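Local coordinates for protein Lys-gingipain W83 (Porphyromonas gingivalis, PDB 3KM5) that cleaves proteins after lysine as a secreted cysteine protease, this chain being its K2 cleaved adhesin domain, a calcium-binding beta jelly roll of a type with haemolytic activity in vitro, at residues D29-W33 / L63-L69; A77-Y83 / L171-T177; N87-D93 / C163-I169. One frame throughout, in Å; residues are numbered along the deposited sequence.

Contact 1 (D29-W33 / L63-L69). With CA (calcium ion), chain C; NO3 (nitrate ion), chain F.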
loop_
_atom_site.group_PDB
_atom_site.type_symbol
_atom_site.label_atom_id
_atom_site.label_comp_id
_atom_site.label_asym_id
_atom_site.label_seq_id
_atom_site.Cartn_x
_atom_site.Cartn_y
_atom_site.Cartn_z
ATOM N N ASP A 29 5.693 -7.837 -13.872
ATOM C CA ASP A 29 6.123 -6.682 -14.663
ATOM C C ASP A 29 7.322 -5.884 -14.080
ATOM O O ASP A 29 7.660 -4.817 -14.565
ATOM C CB ASP A 29 4.970 -5.690 -14.923
ATOM C CG ASP A 29 4.512 -4.958 -13.687
ATOM O OD1 ASP A 29 5.052 -5.229 -12.583
ATOM O OD2 ASP A 29 3.605 -4.112 -13.809
ATOM N N GLY A 30 7.965 -6.383 -13.025
ATOM C CA GLY A 30 9.143 -5.687 -12.477
ATOM C C GLY A 30 8.822 -4.394 -11.745
ATOM O O GLY A 30 9.695 -3.584 -11.475
ATOM N N GLN A 31 7.559 -4.231 -11.360
ATOM C CA GLN A 31 7.068 -3.062 -10.616
ATOM C C GLN A 31 6.224 -3.548 -9.440
ATOM O O GLN A 31 5.358 -4.424 -9.604
ATOM C CB GLN A 31 6.252 -2.135 -11.533
ATOM C CG GLN A 31 7.126 -1.654 -12.738
ATOM C CD GLN A 31 6.482 -0.694 -13.691
ATOM O OE1 GLN A 31 6.396 -0.957 -14.893
ATOM N NE2 GLN A 31 6.051 0.437 -13.179
ATOM N N GLY A 32 6.493 -3.022 -8.233
ATOM C CA GLY A 32 5.813 -3.526 -7.079
ATOM C C GLY A 32 5.766 -2.470 -6.000
ATOM O O GLY A 32 5.809 -1.267 -6.295
ATOM N N TRP A 33 5.637 -2.935 -4.758
ATOM C CA TRP A 33 5.570 -2.032 -3.611
ATOM C C TRP A 33 6.933 -1.422 -3.284
ATOM O O TRP A 33 7.920 -2.152 -3.143
ATOM C CB TRP A 33 5.072 -2.787 -2.395
ATOM C CG TRP A 33 3.619 -3.168 -2.427
ATOM C CD1 TRP A 33 3.117 -4.372 -2.776
ATOM C CD2 TRP A 33 2.487 -2.364 -2.046
ATOM N NE1 TRP A 33 1.769 -4.386 -2.641
ATOM C CE2 TRP A 33 1.333 -3.154 -2.219
ATOM C CE3 TRP A 33 2.337 -1.044 -1.627
ATOM C CZ2 TRP A 33 0.057 -2.685 -1.881
ATOM C CZ3 TRP A 33 1.067 -0.573 -1.333
ATOM C CH2 TRP A 33 -0.056 -1.389 -1.488
ATOM N N LEU A 63 -0.359 0.036 -16.105
ATOM C CA LEU A 63 0.049 -1.241 -15.487
ATOM C C LEU A 63 -1.170 -2.045 -15.067
ATOM O O LEU A 63 -2.251 -1.469 -14.875
ATOM C CB LEU A 63 0.921 -0.987 -14.255
ATOM C CG LEU A 63 2.147 -0.129 -14.494
ATOM C CD1 LEU A 63 2.842 0.323 -13.194
ATOM C CD2 LEU A 63 3.127 -0.832 -15.426
ATOM N N ASN A 64 -0.963 -3.348 -14.900
ATOM C CA ASN A 64 -1.931 -4.340 -14.466
ATOM C C ASN A 64 -1.353 -5.080 -13.241
ATOM O O ASN A 64 -0.868 -6.221 -13.330
ATOM C CB ASN A 64 -2.231 -5.336 -15.591
ATOM C CG ASN A 64 -3.169 -4.774 -16.638
ATOM O OD1 ASN A 64 -2.811 -3.859 -17.393
ATOM N ND2 ASN A 64 -4.385 -5.335 -16.695
ATOM N N PRO A 65 -1.328 -4.381 -12.094
ATOM C CA PRO A 65 -0.610 -4.969 -10.972
ATOM C C PRO A 65 -1.245 -6.192 -10.324
ATOM O O PRO A 65 -2.458 -6.393 -10.363
ATOM C CB PRO A 65 -0.611 -3.827 -9.940
ATOM C CG PRO A 65 -1.830 -3.020 -10.292
ATOM C CD PRO A 65 -1.801 -3.026 -11.771
ATOM N N ASP A 66 -0.393 -7.004 -9.737
ATOM C CA ASP A 66 -0.767 -7.996 -8.733
ATOM C C ASP A 66 0.401 -8.092 -7.758
ATOM O O ASP A 66 1.249 -8.989 -7.841
ATOM C CB ASP A 66 -1.150 -9.339 -9.368
ATOM C CG ASP A 66 -1.723 -10.325 -8.345
ATOM O OD1 ASP A 66 -1.874 -9.939 -7.179
ATOM O OD2 ASP A 66 -1.940 -11.519 -8.667
ATOM N N ASN A 67 0.459 -7.087 -6.891
ATOM C CA ASN A 67 1.612 -6.843 -6.058
ATOM C C ASN A 67 1.264 -7.092 -4.599
ATOM O O ASN A 67 0.296 -6.529 -4.068
ATOM C CB ASN A 67 2.091 -5.382 -6.184
ATOM C CG ASN A 67 2.434 -4.973 -7.589
ATOM O OD1 ASN A 67 2.867 -5.790 -8.390
ATOM N ND2 ASN A 67 2.332 -3.674 -7.862
ATOM N N TYR A 68 2.035 -7.957 -3.931
ATOM C CA TYR A 68 1.850 -8.249 -2.500
ATOM C C TYR A 68 2.905 -7.579 -1.631
ATOM O O TYR A 68 4.097 -7.658 -1.903
ATOM C CB TYR A 68 1.933 -9.772 -2.251
ATOM C CG TYR A 68 0.862 -10.665 -2.853
ATOM C CD1 TYR A 68 -0.025 -11.374 -2.031
ATOM C CD2 TYR A 68 0.823 -10.881 -4.188
ATOM C CE1 TYR A 68 -0.955 -12.237 -2.553
ATOM C CE2 TYR A 68 -0.126 -11.757 -4.730
ATOM C CZ TYR A 68 -0.989 -12.419 -3.901
ATOM O OH TYR A 68 -1.913 -13.290 -4.484
ATOM N N LEU A 69 2.423 -7.006 -0.564
ATOM C CA LEU A 69 3.252 -6.444 0.503
ATOM C C LEU A 69 2.954 -7.264 1.760
ATOM O O LEU A 69 1.824 -7.236 2.254
ATOM C CB LEU A 69 2.904 -4.975 0.711
ATOM C CG LEU A 69 3.572 -4.280 1.905
ATOM C CD1 LEU A 69 5.034 -4.165 1.648
ATOM C CD2 LEU A 69 2.996 -2.923 2.059
HETATM CA CA CA C . 3.914 -5.888 -10.574
HETATM N N NO3 F . 9.371 -1.435 -8.328
HETATM O O1 NO3 F . 9.255 -2.532 -7.481
HETATM O O2 NO3 F . 8.286 -0.617 -8.569
HETATM O O3 NO3 F . 10.599 -1.118 -8.965
HETATM O O HOH W 1 1.749 -4.206 -15.683
HETATM O O HOH W 2 2.503 -4.047 -11.347
#
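Q31 and N67 meet at a calcium ion that ties the loop 29-33 to the segment 63-69. The backbone O of Q31 lies 2.3 Å from the calcium and OD1 of N67 2.4 Å from it, which explains why these two oxygens can sit side by side without a proton between them. D29 adds OD1 and, through OD2, holds a metal-bound water; D25 and D27 complete the site.

Hydrogen bonds fix the loop round the ion. The backbone N of Q31 donates to D29 OD1 at 3.0 Å, from above the carboxylate plane, closing an Asx turn. A second water donates to D29 OD2 and accepts from N64 N. With CG opposite its carbonyl carbon (chi1 -71°), W33 carries its indole across to N67, where NE1 donates to the backbone O at 3.0 Å from above the carbonyl plane (C=O...N angle 98°). ND2 of N67 is held by S55, which helps fix the amide's rotation.

The apolar contact is that of L69 CB over the five-membered ring of W33, 3.5 Å from its centroid and 8° off the normal. L63 instead sets methyls against the polar amide of Q31, CD1 near NE2 and CD2 near OE1.

D25, D27 and D29 at positions 1, 3 and 5, followed by the backbone O of Q31, are the arrangement of a DxDxDG calcium-binding loop, with N67 of strand 66-70 as the added ligand.

Contact 2 (A77-Y83 / L171-T177). With CA (calcium ion), chain D.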
loop_
_atom_site.group_PDB
_atom_site.type_symbol
_atom_site.label_atom_id
_atom_site.label_comp_id
_atom_site.label_asym_id
_atom_site.label_seq_id
_atom_site.Cartn_x
_atom_site.Cartn_y
_atom_site.Cartn_z
ATOM N N ALA A 77 -1.688 -10.988 16.429
ATOM C CA ALA A 77 -2.411 -9.830 15.959
ATOM C C ALA A 77 -3.889 -10.166 15.809
ATOM O O ALA A 77 -4.215 -11.218 15.279
ATOM C CB ALA A 77 -1.828 -9.375 14.617
ATOM N N THR A 78 -4.752 -9.291 16.312
ATOM C CA THR A 78 -6.171 -9.431 16.237
ATOM C C THR A 78 -6.815 -8.357 15.351
ATOM O O THR A 78 -7.963 -8.522 14.937
ATOM C CB THR A 78 -6.788 -9.356 17.623
ATOM O OG1 THR A 78 -6.313 -8.176 18.299
ATOM C CG2 THR A 78 -6.376 -10.566 18.473
ATOM N N LYS A 79 -6.094 -7.260 15.078
ATOM C CA LYS A 79 -6.635 -6.121 14.330
ATOM C C LYS A 79 -5.480 -5.496 13.554
ATOM O O LYS A 79 -4.365 -5.434 14.070
ATOM C CB LYS A 79 -7.272 -5.071 15.246
ATOM C CG LYS A 79 -8.389 -4.261 14.578
ATOM C CD LYS A 79 -9.701 -5.059 14.491
ATOM C CE LYS A 79 -10.581 -4.851 15.702
ATOM N NZ LYS A 79 -11.669 -5.890 15.861
ATOM N N VAL A 80 -5.734 -5.047 12.317
ATOM C CA VAL A 80 -4.821 -4.119 11.645
ATOM C C VAL A 80 -5.609 -2.842 11.277
ATOM O O VAL A 80 -6.726 -2.916 10.768
ATOM C CB VAL A 80 -4.106 -4.793 10.421
ATOM C CG1 VAL A 80 -5.117 -5.259 9.303
ATOM C CG2 VAL A 80 -3.021 -3.866 9.857
ATOM N N LYS A 81 -5.068 -1.689 11.639
ATOM C CA LYS A 81 -5.647 -0.415 11.305
ATOM C C LYS A 81 -4.602 0.316 10.464
ATOM O O LYS A 81 -3.401 0.281 10.781
ATOM C CB LYS A 81 -5.998 0.357 12.580
ATOM C CG LYS A 81 -6.618 1.722 12.294
ATOM C CD LYS A 81 -5.655 2.814 12.436
ATOM C CE LYS A 81 -5.470 3.138 13.867
ATOM N NZ LYS A 81 -4.760 4.426 14.031
ATOM N N TYR A 82 -5.010 1.026 9.433
ATOM C CA TYR A 82 -4.063 1.660 8.540
ATOM C C TYR A 82 -4.767 2.821 7.844
ATOM O O TYR A 82 -5.988 2.979 7.945
ATOM C CB TYR A 82 -3.501 0.674 7.493
ATOM C CG TYR A 82 -4.586 0.032 6.654
ATOM C CD1 TYR A 82 -4.950 0.568 5.426
ATOM C CD2 TYR A 82 -5.324 -1.059 7.121
ATOM C CE1 TYR A 82 -5.971 -0.005 4.650
ATOM C CE2 TYR A 82 -6.340 -1.626 6.363
ATOM C CZ TYR A 82 -6.659 -1.102 5.142
ATOM O OH TYR A 82 -7.693 -1.685 4.439
ATOM N N TYR A 83 -3.973 3.607 7.139
ATOM C CA TYR A 83 -4.451 4.698 6.305
ATOM C C TYR A 83 -3.957 4.497 4.886
ATOM O O TYR A 83 -2.817 4.130 4.675
ATOM C CB TYR A 83 -3.982 6.066 6.852
ATOM C CG TYR A 83 -4.376 6.302 8.286
ATOM C CD1 TYR A 83 -5.506 7.021 8.630
ATOM C CD2 TYR A 83 -3.592 5.782 9.316
ATOM C CE1 TYR A 83 -5.859 7.207 10.004
ATOM C CE2 TYR A 83 -3.939 5.945 10.631
ATOM C CZ TYR A 83 -5.052 6.665 10.980
ATOM O OH TYR A 83 -5.395 6.803 12.330
ATOM N N LEU A 171 0.067 3.466 1.385
ATOM C CA LEU A 171 -0.289 3.056 2.737
ATOM C C LEU A 171 0.657 3.703 3.707
ATOM O O LEU A 171 1.817 3.920 3.389
ATOM C CB LEU A 171 -0.234 1.533 2.955
ATOM C CG LEU A 171 -1.010 0.700 1.961
ATOM C CD1 LEU A 171 -0.649 -0.779 2.063
ATOM C CD2 LEU A 171 -2.506 0.860 2.192
ATOM N N ASP A 172 0.153 3.992 4.897
ATOM C CA ASP A 172 1.021 4.501 5.970
ATOM C C ASP A 172 0.379 4.172 7.315
ATOM O O ASP A 172 -0.795 3.894 7.413
ATOM C CB ASP A 172 1.209 6.001 5.758
ATOM C CG ASP A 172 2.436 6.578 6.476
ATOM O OD1 ASP A 172 3.231 5.803 7.030
ATOM O OD2 ASP A 172 2.611 7.814 6.377
ATOM N N ASP A 173 1.209 4.194 8.353
ATOM C CA ASP A 173 0.757 4.084 9.729
ATOM C C ASP A 173 -0.102 2.837 9.938
ATOM O O ASP A 173 -1.243 2.870 10.440
ATOM C CB ASP A 173 0.070 5.399 10.193
ATOM C CG ASP A 173 1.064 6.520 10.381
ATOM O OD1 ASP A 173 2.224 6.230 10.717
ATOM O OD2 ASP A 173 0.740 7.696 10.089
ATOM N N ILE A 174 0.491 1.707 9.590
ATOM C CA ILE A 174 -0.157 0.415 9.706
ATOM C C ILE A 174 0.047 -0.172 11.117
ATOM O O ILE A 174 1.171 -0.607 11.460
ATOM C CB ILE A 174 0.390 -0.603 8.655
ATOM C CG1 ILE A 174 0.350 0.003 7.247
ATOM C CG2 ILE A 174 -0.350 -1.925 8.779
ATOM C CD1 ILE A 174 1.120 -0.819 6.246
ATOM N N GLN A 175 -1.015 -0.157 11.919
ATOM C CA GLN A 175 -0.957 -0.480 13.347
ATOM C C GLN A 175 -1.527 -1.856 13.564
ATOM O O GLN A 175 -2.647 -2.133 13.151
ATOM C CB GLN A 175 -1.758 0.526 14.134
ATOM C CG GLN A 175 -1.784 0.243 15.620
ATOM C CD GLN A 175 -2.683 1.158 16.353
ATOM O OE1 GLN A 175 -2.224 2.087 17.019
ATOM N NE2 GLN A 175 -3.984 0.921 16.234
ATOM N N PHE A 176 -0.758 -2.727 14.197
ATOM C CA PHE A 176 -1.193 -4.055 14.578
ATOM C C PHE A 176 -1.578 -4.087 16.050
ATOM O O PHE A 176 -0.747 -3.737 16.909
ATOM C CB PHE A 176 -0.062 -5.050 14.327
ATOM C CG PHE A 176 0.281 -5.200 12.880
ATOM C CD1 PHE A 176 -0.371 -6.131 12.078
ATOM C CD2 PHE A 176 1.220 -4.368 12.302
ATOM C CE1 PHE A 176 -0.063 -6.239 10.728
ATOM C CE2 PHE A 176 1.532 -4.475 10.961
ATOM C CZ PHE A 176 0.897 -5.401 10.178
ATOM N N THR A 177 -2.812 -4.450 16.347
ATOM C CA THR A 177 -3.250 -4.712 17.715
ATOM C C THR A 177 -2.930 -6.151 18.013
ATOM O O THR A 177 -3.416 -7.054 17.343
ATOM C CB THR A 177 -4.724 -4.476 17.911
ATOM O OG1 THR A 177 -5.017 -3.134 17.565
ATOM C CG2 THR A 177 -5.122 -4.694 19.368
HETATM CA CA CA D . 4.994 7.509 7.404
HETATM O O HOH W 3 -2.149 3.722 12.909
HETATM O O HOH W 4 4.177 7.565 9.619
#
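K81 and Q175 form a hydrogen-bonded antiparallel pair in which both backbone groups of each residue are used. Q175 N donates to K81 O at 2.7 Å, and K81 N returns a bond to Q175 O at 2.9 Å. The strands run at 168° to each other. Y83 and D172 make the next such pair, D172 N reaching Y83 O at 3.0 Å and Y83 N reaching D172 O at 3.2 Å, but the register shifts by one between K81 and Y83, a beta bulge.

At the other end T177 O takes two donors. T78 N comes nearly along the C=O axis, while T78 OG1 arrives from above the carbonyl plane at 3.3 Å. T177 N bonds to K79 O; together these backbone bonds set two residues against one, a classic bulge.

Several polar side chains have partners. The K81 chain folds back at its third torsion (chi3 -79°), bringing NZ to Y83 OH at 3.0 Å and to a water that donates to D173 O. D173 OD2 bonds to H47, Y82 OH to Y95, and K79 NZ forms a salt bridge with D148.

On the V80 and F176 side the contact is apolar: V80 CG2 lies over the F176 ring and presses tightly on I174 CG2 at 3.5 Å.

This is bulged antiparallel pairing within a jelly-roll sheet; beside the bulge both D172 carboxylate oxygens hold a calcium ion, with T8, E10, G48 and N51.

Contact 3 (N87-D93 / C163-I169)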
loop_
_atom_site.group_PDB
_atom_site.type_symbol
_atom_site.label_atom_id
_atom_site.label_comp_id
_atom_site.label_asym_id
_atom_site.label_seq_id
_atom_site.Cartn_x
_atom_site.Cartn_y
_atom_site.Cartn_z
ATOM N N ASN A 87 -5.055 8.671 -5.843
ATOM C CA ASN A 87 -5.244 9.895 -6.644
ATOM C C ASN A 87 -6.736 10.033 -6.872
ATOM O O ASN A 87 -7.340 9.191 -7.556
ATOM C CB ASN A 87 -4.514 9.750 -7.977
ATOM C CG ASN A 87 -4.649 10.951 -8.856
ATOM O OD1 ASN A 87 -5.576 11.755 -8.717
ATOM N ND2 ASN A 87 -3.694 11.110 -9.743
ATOM N N ASP A 88 -7.351 11.047 -6.270
ATOM C CA ASP A 88 -8.810 11.111 -6.285
ATOM C C ASP A 88 -9.382 11.460 -7.660
ATOM O O ASP A 88 -10.591 11.331 -7.859
ATOM C CB ASP A 88 -9.314 11.988 -5.142
ATOM C CG ASP A 88 -8.962 11.391 -3.759
ATOM O OD1 ASP A 88 -8.962 10.142 -3.612
ATOM O OD2 ASP A 88 -8.668 12.153 -2.818
ATOM N N GLY A 89 -8.526 11.826 -8.604
ATOM C CA GLY A 89 -8.932 11.972 -9.992
ATOM C C GLY A 89 -9.038 10.668 -10.744
ATOM O O GLY A 89 -9.714 10.599 -11.778
ATOM N N PHE A 90 -8.354 9.638 -10.242
ATOM C CA PHE A 90 -8.331 8.294 -10.816
ATOM C C PHE A 90 -8.261 7.304 -9.661
ATOM O O PHE A 90 -7.215 6.671 -9.429
ATOM C CB PHE A 90 -7.102 8.109 -11.685
ATOM C CG PHE A 90 -6.952 9.141 -12.769
ATOM C CD1 PHE A 90 -7.530 8.918 -14.013
ATOM C CD2 PHE A 90 -6.206 10.309 -12.562
ATOM C CE1 PHE A 90 -7.405 9.861 -15.027
ATOM C CE2 PHE A 90 -6.071 11.248 -13.575
ATOM C CZ PHE A 90 -6.676 11.018 -14.810
ATOM N N PRO A 91 -9.347 7.177 -8.902
ATOM C CA PRO A 91 -9.216 6.622 -7.553
ATOM C C PRO A 91 -9.187 5.107 -7.388
ATOM O O PRO A 91 -8.736 4.616 -6.358
ATOM C CB PRO A 91 -10.436 7.198 -6.818
ATOM C CG PRO A 91 -11.443 7.406 -7.911
ATOM C CD PRO A 91 -10.661 7.832 -9.093
ATOM N N GLY A 92 -9.699 4.385 -8.361
ATOM C CA GLY A 92 -10.041 2.985 -8.210
ATOM C C GLY A 92 -8.947 1.966 -8.184
ATOM O O GLY A 92 -9.051 0.927 -8.811
ATOM N N ASP A 93 -7.956 2.219 -7.339
ATOM C CA ASP A 93 -6.833 1.319 -7.179
ATOM C C ASP A 93 -7.170 0.231 -6.152
ATOM O O ASP A 93 -6.849 0.281 -4.976
ATOM C CB ASP A 93 -5.605 2.136 -6.881
ATOM C CG ASP A 93 -4.911 2.567 -8.141
ATOM O OD1 ASP A 93 -4.281 1.725 -8.791
ATOM O OD2 ASP A 93 -5.012 3.765 -8.483
ATOM N N CYS A 163 -7.065 -4.198 -11.077
ATOM C CA CYS A 163 -7.257 -2.817 -11.537
ATOM C C CYS A 163 -6.151 -2.496 -12.545
ATOM O O CYS A 163 -5.141 -3.183 -12.623
ATOM C CB CYS A 163 -7.259 -1.793 -10.392
ATOM S SG CYS A 163 -5.721 -1.712 -9.450
ATOM N N SER A 164 -6.374 -1.459 -13.331
ATOM C CA SER A 164 -5.392 -1.047 -14.337
ATOM C C SER A 164 -5.552 0.427 -14.694
ATOM O O SER A 164 -6.682 0.923 -14.815
ATOM C CB SER A 164 -5.528 -1.906 -15.602
ATOM O OG SER A 164 -4.625 -1.488 -16.625
ATOM N N ASP A 165 -4.423 1.111 -14.874
ATOM C CA ASP A 165 -4.404 2.449 -15.485
ATOM C C ASP A 165 -5.234 3.451 -14.696
ATOM O O ASP A 165 -5.966 4.274 -15.257
ATOM C CB ASP A 165 -4.897 2.357 -16.946
ATOM C CG ASP A 165 -4.437 3.516 -17.817
ATOM O OD1 ASP A 165 -3.464 4.219 -17.482
ATOM O OD2 ASP A 165 -5.050 3.693 -18.887
ATOM N N LEU A 166 -5.121 3.397 -13.370
ATOM C CA LEU A 166 -5.685 4.447 -12.519
ATOM C C LEU A 166 -4.475 5.289 -12.108
ATOM O O LEU A 166 -3.902 6.003 -12.948
ATOM C CB LEU A 166 -6.536 3.864 -11.368
ATOM C CG LEU A 166 -8.005 3.425 -11.660
ATOM C CD1 LEU A 166 -8.826 4.590 -12.225
ATOM C CD2 LEU A 166 -8.141 2.254 -12.585
ATOM N N ASN A 167 -4.002 5.187 -10.859
ATOM C CA ASN A 167 -2.698 5.802 -10.558
ATOM C C ASN A 167 -1.901 5.036 -9.504
ATOM O O ASN A 167 -0.964 4.335 -9.865
ATOM C CB ASN A 167 -2.843 7.311 -10.280
ATOM C CG ASN A 167 -1.540 8.118 -10.398
ATOM O OD1 ASN A 167 -1.558 9.349 -10.183
ATOM N ND2 ASN A 167 -0.421 7.471 -10.744
ATOM N N TYR A 168 -2.268 5.180 -8.237
ATOM C CA TYR A 168 -1.471 4.574 -7.153
ATOM C C TYR A 168 -2.397 4.297 -5.987
ATOM O O TYR A 168 -3.505 4.859 -5.858
ATOM C CB TYR A 168 -0.294 5.467 -6.679
ATOM C CG TYR A 168 -0.713 6.835 -6.250
ATOM C CD1 TYR A 168 -1.322 7.021 -5.035
ATOM C CD2 TYR A 168 -0.557 7.949 -7.078
ATOM C CE1 TYR A 168 -1.738 8.216 -4.616
ATOM C CE2 TYR A 168 -0.972 9.199 -6.651
ATOM C CZ TYR A 168 -1.579 9.334 -5.417
ATOM O OH TYR A 168 -2.050 10.544 -4.960
ATOM N N ILE A 169 -1.922 3.377 -5.136
ATOM C CA ILE A 169 -2.363 3.301 -3.740
ATOM C C ILE A 169 -1.157 3.486 -2.831
ATOM O O ILE A 169 -0.089 2.900 -3.047
ATOM C CB ILE A 169 -3.128 2.020 -3.452
ATOM C CG1 ILE A 169 -3.586 1.988 -2.002
ATOM C CG2 ILE A 169 -2.345 0.753 -3.778
ATOM C CD1 ILE A 169 -4.729 1.047 -1.726
HETATM O O HOH W 5 -5.097 6.441 -7.716
#
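N167 is gripped through both its backbone and its side chain by the loop 87-93. Its backbone N donates to D93 OD2 at 2.9 Å, using the syn lone pair of the carboxylate. Its side-chain OD1 accepts from N87 ND2 at 2.8 Å in a nearly straight bond (N-H...O 171°). That donor lies in the carbonyl plane on a lone pair of OD1, although the two amide planes are turned 49° apart. With CG anti to the backbone N in both asparagines (chi1 -180° for N87), the amides are carried out toward each other.

Packing and one water complete the first shell. L166 sets CD1 4.0 Å from F90 CB and its CG against the backbone of G92. The Y168 ring passes beside N87, with CE2 3.8 Å from N87 CB. A water bridges the two segments, accepting from N87 N and Y168 N and lying 2.7 Å from F90 O.

The second shell sets these groups in place. N87 OD1 accepts from G89 N, an Asx turn within a type I turn from N87 to F90. N87 ND2 also bonds to A125 O and N167 ND2 to F127 O, so both amides have their orientation fixed. D93 OD1 is held by S57 and H160, and Y168 OH by S140, while the Y168 side chain packs on P138 of an experimentally established cleavage site.

With both D93 oxygens engaged by donors, its negative charge is probably stabilised in this buried place, and directed polar bonds rather than strand pairing lock the irregular loop 87-93 to the loop leading into strand 168-177.

Contact 1 comes first along the chain and closes before the other two open; the loop spanned by contact 2 then encloses contact 3. Contacts 2 and 3 share strand 168-177, which pairs with strand 79-86 in the six-stranded sheet, yet their centres lie 22 Å apart. Contact 1 uses strand 66-70 of the five-stranded sheet, about 21 Å from contact 2 and 14 Å from contact 3 between centres. W33, packed on L69 of that strand, bridges the sheets: its CH2 lies 3.7 Å from L171 CD1 and 3.9 Å from I169 CG2. One calcium site lies in contact 1 and the other in contact 2, on opposite sides of the chain's centre, with W33, L69, L171 and I169 packed between the sheets.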